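PDB 2DY1: elongation factor G from Thermus thermophilus, which probably acts as a GTP-hydrolysing translation elongation factor, and is seen here with GTP and a magnesium ion bound. Local coordinates for residues E418-W426 and F449-R457; E573-Q584 and A609-A620. All blocks are in the same frame, centred on the assembly; numbering follows the deposited sequence.

Contact 1: residues E418-W426 and F449-R457; sequences EETGELLLW and FSVPKVPYR
Glu419 and Arg457 illustrate how a loop can be fastened to a passing linker by a bidentate salt bridge. The guanidinium comes side-on, NE giving a nearly straight bond (178°) to OE1 of Glu419 at 2.9 Å while NH2 of Arg457 reaches OE2 of Glu419 at 2.8 Å, and the two flat groups lie only 26° from coplanar. Glu419 gets there because its CG stands anti to the backbone N (chi1 -164°) and the chain then runs out extended. Were Arg457 an alanine, the Glu419 carboxylate, left with a bridging water, would probably be less fixed in its rotation. A second carboxylate, that of Glu422, accepts the backbone N of Lys453 on OE1 at 2.9 Å, the donor standing above the carboxylate plane.

The close apolar packing is at the strand end: CD2 of the buried Leu424 rests 4.0 Å from CB of Pro452, and CD2 of Leu425 approaches the ring of Phe449, which also leans on helix 430-442. By contrast, a string of waters runs along the polar part, bridging Glu419 to the Tyr456 carbonyl, Thr420 to Glu422, and Glu422 to Ser450, whose OG also bonds His388; solvent-exposed Lys453 lays its aliphatic chain against Glu422 OE2. Carboxylates met by an arginine, a backbone amide and water thus tie the turn before strand 423-427 to the connection between strands 447-450 and 457-460, a largely polar junction.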
loop_
_atom_site.group_PDB
_atom_site.type_symbol
_atom_site.label_atom_id
_atom_site.label_comp_id
_atom_site.label_asym_id
_atom_site.label_seq_id
_atom_site.Cartn_x
_atom_site.Cartn_y
_atom_site.Cartn_z
ATOM N N GLU A 418 -21.574 -9.185 2.629
ATOM C CA GLU A 418 -23.018 -9.330 2.454
ATOM C C GLU A 418 -23.486 -10.782 2.430
ATOM O O GLU A 418 -24.363 -11.192 3.192
ATOM C CB GLU A 418 -23.445 -8.673 1.140
ATOM C CG GLU A 418 -22.819 -7.316 0.874
ATOM C CD GLU A 418 -23.134 -6.794 -0.517
ATOM O OE1 GLU A 418 -22.795 -7.483 -1.505
ATOM O OE2 GLU A 418 -23.718 -5.694 -0.624
ATOM N N GLU A 419 -22.876 -11.547 1.541
ATOM C CA GLU A 419 -23.212 -12.941 1.311
ATOM C C GLU A 419 -22.942 -13.958 2.426
ATOM O O GLU A 419 -23.824 -14.737 2.779
ATOM C CB GLU A 419 -22.524 -13.361 0.019
ATOM C CG GLU A 419 -23.020 -14.624 -0.598
ATOM C CD GLU A 419 -22.556 -14.753 -2.031
ATOM O OE1 GLU A 419 -22.610 -15.870 -2.572
ATOM O OE2 GLU A 419 -22.140 -13.732 -2.622
ATOM N N THR A 420 -21.735 -13.956 2.989
ATOM C CA THR A 420 -21.387 -14.909 4.047
ATOM C C THR A 420 -21.645 -14.401 5.465
ATOM O O THR A 420 -21.645 -15.177 6.425
ATOM C CB THR A 420 -19.903 -15.298 3.961
ATOM O OG1 THR A 420 -19.099 -14.138 4.207
ATOM C CG2 THR A 420 -19.574 -15.863 2.578
ATOM N N GLY A 421 -21.839 -13.092 5.593
ATOM C CA GLY A 421 -22.086 -12.490 6.892
ATOM C C GLY A 421 -20.839 -12.166 7.707
ATOM O O GLY A 421 -20.935 -11.555 8.765
ATOM N N GLU A 422 -19.661 -12.542 7.222
ATOM C CA GLU A 422 -18.455 -12.274 8.000
ATOM C C GLU A 422 -17.966 -10.831 7.927
ATOM O O GLU A 422 -18.265 -10.110 6.976
ATOM C CB GLU A 422 -17.323 -13.203 7.548
ATOM C CG GLU A 422 -17.625 -14.685 7.721
ATOM C CD GLU A 422 -16.408 -15.557 7.483
ATOM O OE1 GLU A 422 -15.798 -15.439 6.412
ATOM O OE2 GLU A 422 -16.067 -16.365 8.371
ATOM N N LEU A 423 -17.225 -10.419 8.957
ATOM C CA LEU A 423 -16.613 -9.097 9.002
ATOM C C LEU A 423 -15.193 -9.348 8.489
ATOM O O LEU A 423 -14.399 -10.036 9.135
ATOM C CB LEU A 423 -16.572 -8.564 10.435
ATOM C CG LEU A 423 -15.846 -7.229 10.600
ATOM C CD1 LEU A 423 -16.563 -6.151 9.783
ATOM C CD2 LEU A 423 -15.785 -6.850 12.053
ATOM N N LEU A 424 -14.864 -8.788 7.332
ATOM C CA LEU A 424 -13.552 -9.031 6.754
ATOM C C LEU A 424 -12.631 -7.851 6.881
ATOM O O LEU A 424 -13.060 -6.705 6.788
ATOM C CB LEU A 424 -13.671 -9.373 5.271
ATOM C CG LEU A 424 -14.549 -10.560 4.866
ATOM C CD1 LEU A 424 -14.465 -10.726 3.363
ATOM C CD2 LEU A 424 -14.084 -11.841 5.591
ATOM N N LEU A 425 -11.360 -8.154 7.120
ATOM C CA LEU A 425 -10.312 -7.138 7.175
ATOM C C LEU A 425 -9.393 -7.481 6.002
ATOM O O LEU A 425 -8.943 -8.616 5.859
ATOM C CB LEU A 425 -9.522 -7.204 8.474
ATOM C CG LEU A 425 -8.436 -6.107 8.593
ATOM C CD1 LEU A 425 -9.070 -4.722 8.651
ATOM C CD2 LEU A 425 -7.622 -6.354 9.852
ATOM N N TRP A 426 -9.158 -6.512 5.129
ATOM C CA TRP A 426 -8.289 -6.712 3.976
ATOM C C TRP A 426 -7.000 -5.948 4.176
ATOM O O TRP A 426 -7.031 -4.761 4.516
ATOM C CB TRP A 426 -8.933 -6.174 2.720
ATOM C CG TRP A 426 -10.132 -6.899 2.271
ATOM C CD1 TRP A 426 -11.418 -6.719 2.697
ATOM C CD2 TRP A 426 -10.176 -7.858 1.221
ATOM N NE1 TRP A 426 -12.266 -7.506 1.956
ATOM C CE2 TRP A 426 -11.530 -8.216 1.042
ATOM C CE3 TRP A 426 -9.201 -8.450 0.409
ATOM C CZ2 TRP A 426 -11.938 -9.142 0.077
ATOM C CZ3 TRP A 426 -9.602 -9.368 -0.554
ATOM C CH2 TRP A 426 -10.964 -9.706 -0.711
ATOM N N PHE A 449 -8.015 -13.954 13.687
ATOM C CA PHE A 449 -8.271 -14.029 12.250
ATOM C C PHE A 449 -8.563 -15.473 11.844
ATOM O O PHE A 449 -7.987 -16.411 12.403
ATOM C CB PHE A 449 -7.036 -13.605 11.442
ATOM C CG PHE A 449 -6.576 -12.201 11.690
ATOM C CD1 PHE A 449 -7.445 -11.223 12.136
ATOM C CD2 PHE A 449 -5.263 -11.842 11.378
ATOM C CE1 PHE A 449 -7.024 -9.904 12.260
ATOM C CE2 PHE A 449 -4.837 -10.522 11.498
ATOM C CZ PHE A 449 -5.716 -9.554 11.936
ATOM N N SER A 450 -9.453 -15.652 10.871
ATOM C CA SER A 450 -9.713 -16.979 10.323
ATOM C C SER A 450 -9.748 -16.860 8.795
ATOM O O SER A 450 -9.826 -15.758 8.243
ATOM C CB SER A 450 -11.039 -17.548 10.835
ATOM O OG SER A 450 -12.143 -16.811 10.352
ATOM N N VAL A 451 -9.654 -17.989 8.100
ATOM C CA VAL A 451 -9.723 -17.967 6.652
ATOM C C VAL A 451 -11.186 -17.670 6.329
ATOM O O VAL A 451 -12.092 -18.310 6.876
ATOM C CB VAL A 451 -9.354 -19.338 6.049
ATOM C CG1 VAL A 451 -9.506 -19.299 4.538
ATOM C CG2 VAL A 451 -7.917 -19.711 6.433
ATOM N N PRO A 452 -11.445 -16.697 5.442
ATOM C CA PRO A 452 -12.837 -16.376 5.101
ATOM C C PRO A 452 -13.588 -17.566 4.520
ATOM O O PRO A 452 -13.006 -18.410 3.833
ATOM C CB PRO A 452 -12.700 -15.272 4.045
ATOM C CG PRO A 452 -11.378 -14.597 4.416
ATOM C CD PRO A 452 -10.501 -15.793 4.761
ATOM N N LYS A 453 -14.887 -17.599 4.785
ATOM C CA LYS A 453 -15.756 -18.638 4.240
ATOM C C LYS A 453 -15.898 -18.381 2.740
ATOM O O LYS A 453 -15.925 -17.233 2.305
ATOM C CB LYS A 453 -17.124 -18.565 4.904
ATOM C CG LYS A 453 -17.109 -18.955 6.358
ATOM C CD LYS A 453 -18.478 -18.786 6.963
ATOM C CE LYS A 453 -18.497 -19.206 8.418
ATOM N NZ LYS A 453 -19.854 -19.009 8.998
ATOM N N VAL A 454 -15.988 -19.448 1.953
ATOM C CA VAL A 454 -16.125 -19.315 0.508
ATOM C C VAL A 454 -17.580 -19.043 0.154
ATOM O O VAL A 454 -18.488 -19.681 0.682
ATOM C CB VAL A 454 -15.669 -20.601 -0.216
ATOM C CG1 VAL A 454 -15.963 -20.511 -1.707
ATOM C CG2 VAL A 454 -14.174 -20.804 0.002
ATOM N N PRO A 455 -17.817 -18.071 -0.730
ATOM C CA PRO A 455 -19.191 -17.753 -1.123
ATOM C C PRO A 455 -19.727 -18.710 -2.191
ATOM O O PRO A 455 -19.834 -18.358 -3.370
ATOM C CB PRO A 455 -19.079 -16.312 -1.614
ATOM C CG PRO A 455 -17.716 -16.295 -2.230
ATOM C CD PRO A 455 -16.880 -17.043 -1.217
ATOM N N TYR A 456 -20.044 -19.929 -1.769
ATOM C CA TYR A 456 -20.593 -20.928 -2.679
ATOM C C TYR A 456 -21.954 -20.445 -3.157
ATOM O O TYR A 456 -22.595 -19.605 -2.526
ATOM C CB TYR A 456 -20.769 -22.270 -1.964
ATOM C CG TYR A 456 -19.474 -22.947 -1.614
ATOM C CD1 TYR A 456 -18.680 -23.529 -2.601
ATOM C CD2 TYR A 456 -19.022 -22.979 -0.298
ATOM C CE1 TYR A 456 -17.455 -24.131 -2.281
ATOM C CE2 TYR A 456 -17.804 -23.572 0.030
ATOM C CZ TYR A 456 -17.029 -24.140 -0.962
ATOM O OH TYR A 456 -15.814 -24.700 -0.630
ATOM N N ARG A 457 -22.391 -20.971 -4.290
ATOM C CA ARG A 457 -23.689 -20.600 -4.817
ATOM C C ARG A 457 -24.331 -21.849 -5.369
ATOM O O ARG A 457 -23.771 -22.941 -5.250
ATOM C CB ARG A 457 -23.542 -19.519 -5.885
ATOM C CG ARG A 457 -23.060 -18.219 -5.260
ATOM C CD ARG A 457 -23.238 -17.020 -6.142
ATOM N NE ARG A 457 -22.736 -15.831 -5.464
ATOM C CZ ARG A 457 -22.366 -14.733 -6.103
ATOM N NH1 ARG A 457 -22.462 -14.689 -7.423
ATOM N NH2 ARG A 457 -21.851 -13.709 -5.435
HETATM O O HOH W 1 -22.493 -17.614 -0.645
HETATM O O HOH W 2 -16.607 -14.496 4.021
HETATM O O HOH W 3 -13.962 -17.985 8.672
#

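Contact 2: residues E573-Q584 and A609-A620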
loop_
_atom_site.group_PDB
_atom_site.type_symbol
_atom_site.label_atom_id
_atom_site.label_comp_id
_atom_site.label_asym_id
_atom_site.label_seq_id
_atom_site.Cartn_x
_atom_site.Cartn_y
_atom_site.Cartn_z
ATOM N N GLU A 573 -18.875 -23.128 -7.133
ATOM C CA GLU A 573 -17.836 -22.515 -6.310
ATOM C C GLU A 573 -17.116 -21.475 -7.139
ATOM O O GLU A 573 -17.067 -21.567 -8.362
ATOM C CB GLU A 573 -16.839 -23.568 -5.801
ATOM C CG GLU A 573 -15.937 -24.153 -6.866
ATOM C CD GLU A 573 -14.977 -25.182 -6.290
ATOM O OE1 GLU A 573 -14.374 -24.900 -5.234
ATOM O OE2 GLU A 573 -14.819 -26.265 -6.894
ATOM N N PRO A 574 -16.550 -20.449 -6.485
ATOM C CA PRO A 574 -15.860 -19.457 -7.304
ATOM C C PRO A 574 -14.489 -19.932 -7.773
ATOM O O PRO A 574 -13.741 -20.551 -7.020
ATOM C CB PRO A 574 -15.795 -18.233 -6.391
ATOM C CG PRO A 574 -15.816 -18.808 -5.032
ATOM C CD PRO A 574 -16.763 -19.966 -5.113
ATOM N N ILE A 575 -14.196 -19.647 -9.040
ATOM C CA ILE A 575 -12.930 -20.000 -9.675
ATOM C C ILE A 575 -12.170 -18.703 -9.923
ATOM O O ILE A 575 -12.742 -17.722 -10.389
ATOM C CB ILE A 575 -13.166 -20.706 -11.038
ATOM C CG1 ILE A 575 -13.954 -22.002 -10.827
ATOM C CG2 ILE A 575 -11.821 -20.983 -11.731
ATOM C CD1 ILE A 575 -13.359 -22.949 -9.804
ATOM N N TYR A 576 -10.881 -18.691 -9.602
ATOM C CA TYR A 576 -10.064 -17.500 -9.786
ATOM C C TYR A 576 -8.933 -17.714 -10.783
ATOM O O TYR A 576 -8.495 -18.848 -11.013
ATOM C CB TYR A 576 -9.457 -17.062 -8.439
ATOM C CG TYR A 576 -10.398 -16.255 -7.561
ATOM C CD1 TYR A 576 -11.642 -16.764 -7.181
ATOM C CD2 TYR A 576 -10.063 -14.957 -7.159
ATOM C CE1 TYR A 576 -12.536 -15.988 -6.428
ATOM C CE2 TYR A 576 -10.939 -14.180 -6.409
ATOM C CZ TYR A 576 -12.178 -14.703 -6.053
ATOM O OH TYR A 576 -13.067 -13.917 -5.358
ATOM N N ARG A 577 -8.499 -16.623 -11.405
ATOM C CA ARG A 577 -7.354 -16.677 -12.304
ATOM C C ARG A 577 -6.142 -16.405 -11.424
ATOM O O ARG A 577 -6.127 -15.401 -10.712
ATOM C CB ARG A 577 -7.473 -15.669 -13.476
ATOM C CG ARG A 577 -8.189 -14.313 -13.280
ATOM C CD ARG A 577 -8.005 -13.466 -14.555
ATOM N NE ARG A 577 -8.956 -12.376 -14.829
ATOM C CZ ARG A 577 -10.259 -12.532 -15.054
ATOM N NH1 ARG A 577 -10.804 -13.739 -15.021
ATOM N NH2 ARG A 577 -11.010 -11.483 -15.363
ATOM N N LEU A 578 -5.177 -17.322 -11.427
ATOM C CA LEU A 578 -3.993 -17.185 -10.589
ATOM C C LEU A 578 -2.720 -17.067 -11.416
ATOM O O LEU A 578 -2.393 -17.955 -12.207
ATOM C CB LEU A 578 -3.899 -18.387 -9.637
ATOM C CG LEU A 578 -2.866 -18.511 -8.499
ATOM C CD1 LEU A 578 -1.903 -19.638 -8.816
ATOM C CD2 LEU A 578 -2.128 -17.205 -8.272
ATOM N N LYS A 579 -2.005 -15.962 -11.224
ATOM C CA LYS A 579 -0.748 -15.722 -11.924
ATOM C C LYS A 579 0.371 -15.854 -10.901
ATOM O O LYS A 579 0.335 -15.211 -9.855
ATOM C CB LYS A 579 -0.732 -14.318 -12.527
ATOM C CG LYS A 579 -1.784 -14.093 -13.604
ATOM C CD LYS A 579 -1.695 -12.689 -14.191
ATOM C CE LYS A 579 -2.687 -12.505 -15.336
ATOM N NZ LYS A 579 -2.602 -11.144 -15.939
ATOM N N VAL A 580 1.354 -16.697 -11.194
ATOM C CA VAL A 580 2.466 -16.889 -10.274
ATOM C C VAL A 580 3.813 -16.676 -10.958
ATOM O O VAL A 580 4.103 -17.286 -11.986
ATOM C CB VAL A 580 2.443 -18.311 -9.648
ATOM C CG1 VAL A 580 3.634 -18.493 -8.715
ATOM C CG2 VAL A 580 1.155 -18.518 -8.881
ATOM N N LEU A 581 4.622 -15.792 -10.383
ATOM C CA LEU A 581 5.952 -15.502 -10.905
ATOM C C LEU A 581 6.905 -16.250 -9.982
ATOM O O LEU A 581 6.902 -16.026 -8.770
ATOM C CB LEU A 581 6.230 -13.996 -10.846
ATOM C CG LEU A 581 7.438 -13.426 -11.598
ATOM C CD1 LEU A 581 8.714 -14.053 -11.082
ATOM C CD2 LEU A 581 7.287 -13.676 -13.090
ATOM N N ALA A 582 7.715 -17.143 -10.540
ATOM C CA ALA A 582 8.634 -17.911 -9.712
ATOM C C ALA A 582 9.924 -18.298 -10.421
ATOM O O ALA A 582 9.960 -18.435 -11.645
ATOM C CB ALA A 582 7.936 -19.163 -9.193
ATOM N N PRO A 583 11.005 -18.478 -9.644
ATOM C CA PRO A 583 12.308 -18.858 -10.194
ATOM C C PRO A 583 12.133 -20.120 -11.023
ATOM O O PRO A 583 11.277 -20.951 -10.720
ATOM C CB PRO A 583 13.147 -19.100 -8.943
ATOM C CG PRO A 583 12.560 -18.133 -7.959
ATOM C CD PRO A 583 11.080 -18.325 -8.181
ATOM N N GLN A 584 12.939 -20.267 -12.065
ATOM C CA GLN A 584 12.829 -21.438 -12.919
ATOM C C GLN A 584 13.035 -22.750 -12.162
ATOM O O GLN A 584 12.297 -23.713 -12.380
ATOM C CB GLN A 584 13.807 -21.329 -14.096
ATOM C CG GLN A 584 15.273 -21.223 -13.722
ATOM C CD GLN A 584 16.073 -22.420 -14.202
ATOM O OE1 GLN A 584 16.023 -23.494 -13.604
ATOM N NE2 GLN A 584 16.803 -22.244 -15.300
ATOM N N ALA A 609 15.348 -15.775 -15.728
ATOM C CA ALA A 609 15.376 -17.113 -15.152
ATOM C C ALA A 609 14.059 -17.345 -14.426
ATOM O O ALA A 609 13.838 -18.394 -13.822
ATOM C CB ALA A 609 16.525 -17.243 -14.197
ATOM N N LEU A 610 13.192 -16.340 -14.484
ATOM C CA LEU A 610 11.880 -16.412 -13.860
ATOM C C LEU A 610 10.870 -16.818 -14.919
ATOM O O LEU A 610 11.107 -16.647 -16.116
ATOM C CB LEU A 610 11.484 -15.050 -13.280
ATOM C CG LEU A 610 12.190 -14.573 -12.007
ATOM C CD1 LEU A 610 11.795 -13.134 -11.701
ATOM C CD2 LEU A 610 11.816 -15.487 -10.853
ATOM N N SER A 611 9.745 -17.365 -14.477
ATOM C CA SER A 611 8.695 -17.773 -15.397
ATOM C C SER A 611 7.344 -17.414 -14.792
ATOM O O SER A 611 7.160 -17.491 -13.580
ATOM C CB SER A 611 8.767 -19.279 -15.666
ATOM O OG SER A 611 8.414 -20.020 -14.514
ATOM N N VAL A 612 6.410 -17.004 -15.643
ATOM C CA VAL A 612 5.071 -16.641 -15.197
ATOM C C VAL A 612 4.118 -17.802 -15.466
ATOM O O VAL A 612 3.952 -18.222 -16.610
ATOM C CB VAL A 612 4.546 -15.392 -15.946
ATOM C CG1 VAL A 612 3.176 -14.995 -15.406
ATOM C CG2 VAL A 612 5.534 -14.245 -15.803
ATOM N N VAL A 613 3.504 -18.322 -14.409
ATOM C CA VAL A 613 2.566 -19.428 -14.548
ATOM C C VAL A 613 1.133 -18.906 -14.454
ATOM O O VAL A 613 0.763 -18.265 -13.471
ATOM C CB VAL A 613 2.777 -20.492 -13.446
ATOM C CG1 VAL A 613 1.769 -21.620 -13.609
ATOM C CG2 VAL A 613 4.194 -21.037 -13.512
ATOM N N HIS A 614 0.342 -19.171 -15.489
ATOM C CA HIS A 614 -1.056 -18.745 -15.533
ATOM C C HIS A 614 -1.932 -19.949 -15.243
ATOM O O HIS A 614 -1.791 -20.991 -15.884
ATOM C CB HIS A 614 -1.419 -18.207 -16.916
ATOM C CG HIS A 614 -0.691 -16.959 -17.295
ATOM N ND1 HIS A 614 -0.977 -15.731 -16.737
ATOM C CD2 HIS A 614 0.301 -16.744 -18.191
ATOM C CE1 HIS A 614 -0.194 -14.813 -17.276
ATOM N NE2 HIS A 614 0.591 -15.401 -18.161
ATOM N N ALA A 615 -2.843 -19.812 -14.290
ATOM C CA ALA A 615 -3.716 -20.919 -13.956
ATOM C C ALA A 615 -5.078 -20.453 -13.467
ATOM O O ALA A 615 -5.298 -19.267 -13.234
ATOM C CB ALA A 615 -3.057 -21.790 -12.891
ATOM N N GLU A 616 -5.993 -21.409 -13.353
ATOM C CA GLU A 616 -7.329 -21.163 -12.833
ATOM C C GLU A 616 -7.389 -22.134 -11.674
ATOM O O GLU A 616 -6.967 -23.284 -11.799
ATOM C CB GLU A 616 -8.420 -21.488 -13.858
ATOM C CG GLU A 616 -8.641 -20.400 -14.895
ATOM C CD GLU A 616 -9.992 -20.512 -15.588
ATOM O OE1 GLU A 616 -10.649 -21.569 -15.457
ATOM O OE2 GLU A 616 -10.392 -19.539 -16.268
ATOM N N VAL A 617 -7.896 -21.674 -10.540
ATOM C CA VAL A 617 -7.953 -22.508 -9.356
ATOM C C VAL A 617 -9.142 -22.111 -8.498
ATOM O O VAL A 617 -9.530 -20.945 -8.473
ATOM C CB VAL A 617 -6.654 -22.333 -8.529
ATOM C CG1 VAL A 617 -6.476 -20.860 -8.165
ATOM C CG2 VAL A 617 -6.700 -23.189 -7.271
ATOM N N PRO A 618 -9.744 -23.079 -7.792
ATOM C CA PRO A 618 -10.890 -22.776 -6.935
ATOM C C PRO A 618 -10.444 -21.841 -5.817
ATOM O O PRO A 618 -9.402 -22.075 -5.201
ATOM C CB PRO A 618 -11.278 -24.138 -6.380
ATOM C CG PRO A 618 -10.845 -25.080 -7.445
ATOM C CD PRO A 618 -9.507 -24.532 -7.847
ATOM N N LEU A 619 -11.218 -20.795 -5.551
ATOM C CA LEU A 619 -10.861 -19.864 -4.485
ATOM C C LEU A 619 -10.639 -20.622 -3.179
ATOM O O LEU A 619 -9.780 -20.266 -2.373
ATOM C CB LEU A 619 -11.978 -18.836 -4.278
ATOM C CG LEU A 619 -11.803 -17.907 -3.074
ATOM C CD1 LEU A 619 -10.669 -16.923 -3.378
ATOM C CD2 LEU A 619 -13.103 -17.165 -2.797
ATOM N N ALA A 620 -11.420 -21.676 -2.980
ATOM C CA ALA A 620 -11.355 -22.475 -1.769
ATOM C C ALA A 620 -10.013 -23.169 -1.577
ATOM O O ALA A 620 -9.711 -23.636 -0.485
ATOM C CB ALA A 620 -12.473 -23.513 -1.778
HETATM O O HOH W 4 -13.735 -22.395 -4.523
#
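Strands 573-583 and 610-618 run antiparallel, their short axes 4.5 Å apart at closest approach and 154° between their directions, with paired backbone bonds at Tyr576-Val617, Leu578-Ala615, Val580-Val613 and Ala582-Ser611. The ladder is prolonged at both ends, by Leu619 N to Pro574 O (2.9 Å) and by Gln584 N to Ala609 O.

At the end where Leu619 follows strand 610-618, its CD1 lies over one face of the Tyr576 ring, 3.8 Å from the centroid, a CH-pi contact, while CD2 of Leu619 touches CG of Pro574 at 3.9 Å. With CG of Leu619 anti to the backbone N (chi1 173°), the side chain is carried alongside the Tyr576 ring. Nearby, one water donates to OE1 of Glu573 and accepts from the N of Ala620; OE2 of Glu573 forms a salt bridge with Arg598. On the face bearing Lys579 and Leu581, the lysine chain runs past the His614 ring, its CG 3.6 Å from ND1, and Leu581 packs against Leu610 and Val612. The opposite face carries Leu578, Val580, Ala582, Val613 and Ala615.

That latter face is backed by helix 587-596, where Leu578 meets Leu594 and Val613 meets Leu591. Strand 638-648 pairs along the other edge of 573-583, and strand 600-607 flanks 610-618, so the contact joins the two central strands of a ferredoxin-like domain, as in the C-terminal domain of EF-G.

Contacts 1 and 2 follow one another along the chain, the first closing before the second opens, and their centres lie 22 Å apart. The strands of contact 1 belong to the sheet with 383-389 and 413-416; it reaches the sheet of contact 2 only through its last residue, Arg457, where strand 457-460 begins and pairs antiparallel with strand 569-583. The two also touch directly, Val454 CG1 lying 3.5 Å from Pro574 CD and Tyr456 CE1 3.6 Å from Glu573 CB. The connection that probably leads from domain III into domain IV is thereby packed against a strand of the C-terminal domain, which is consistent with the three domains meeting here.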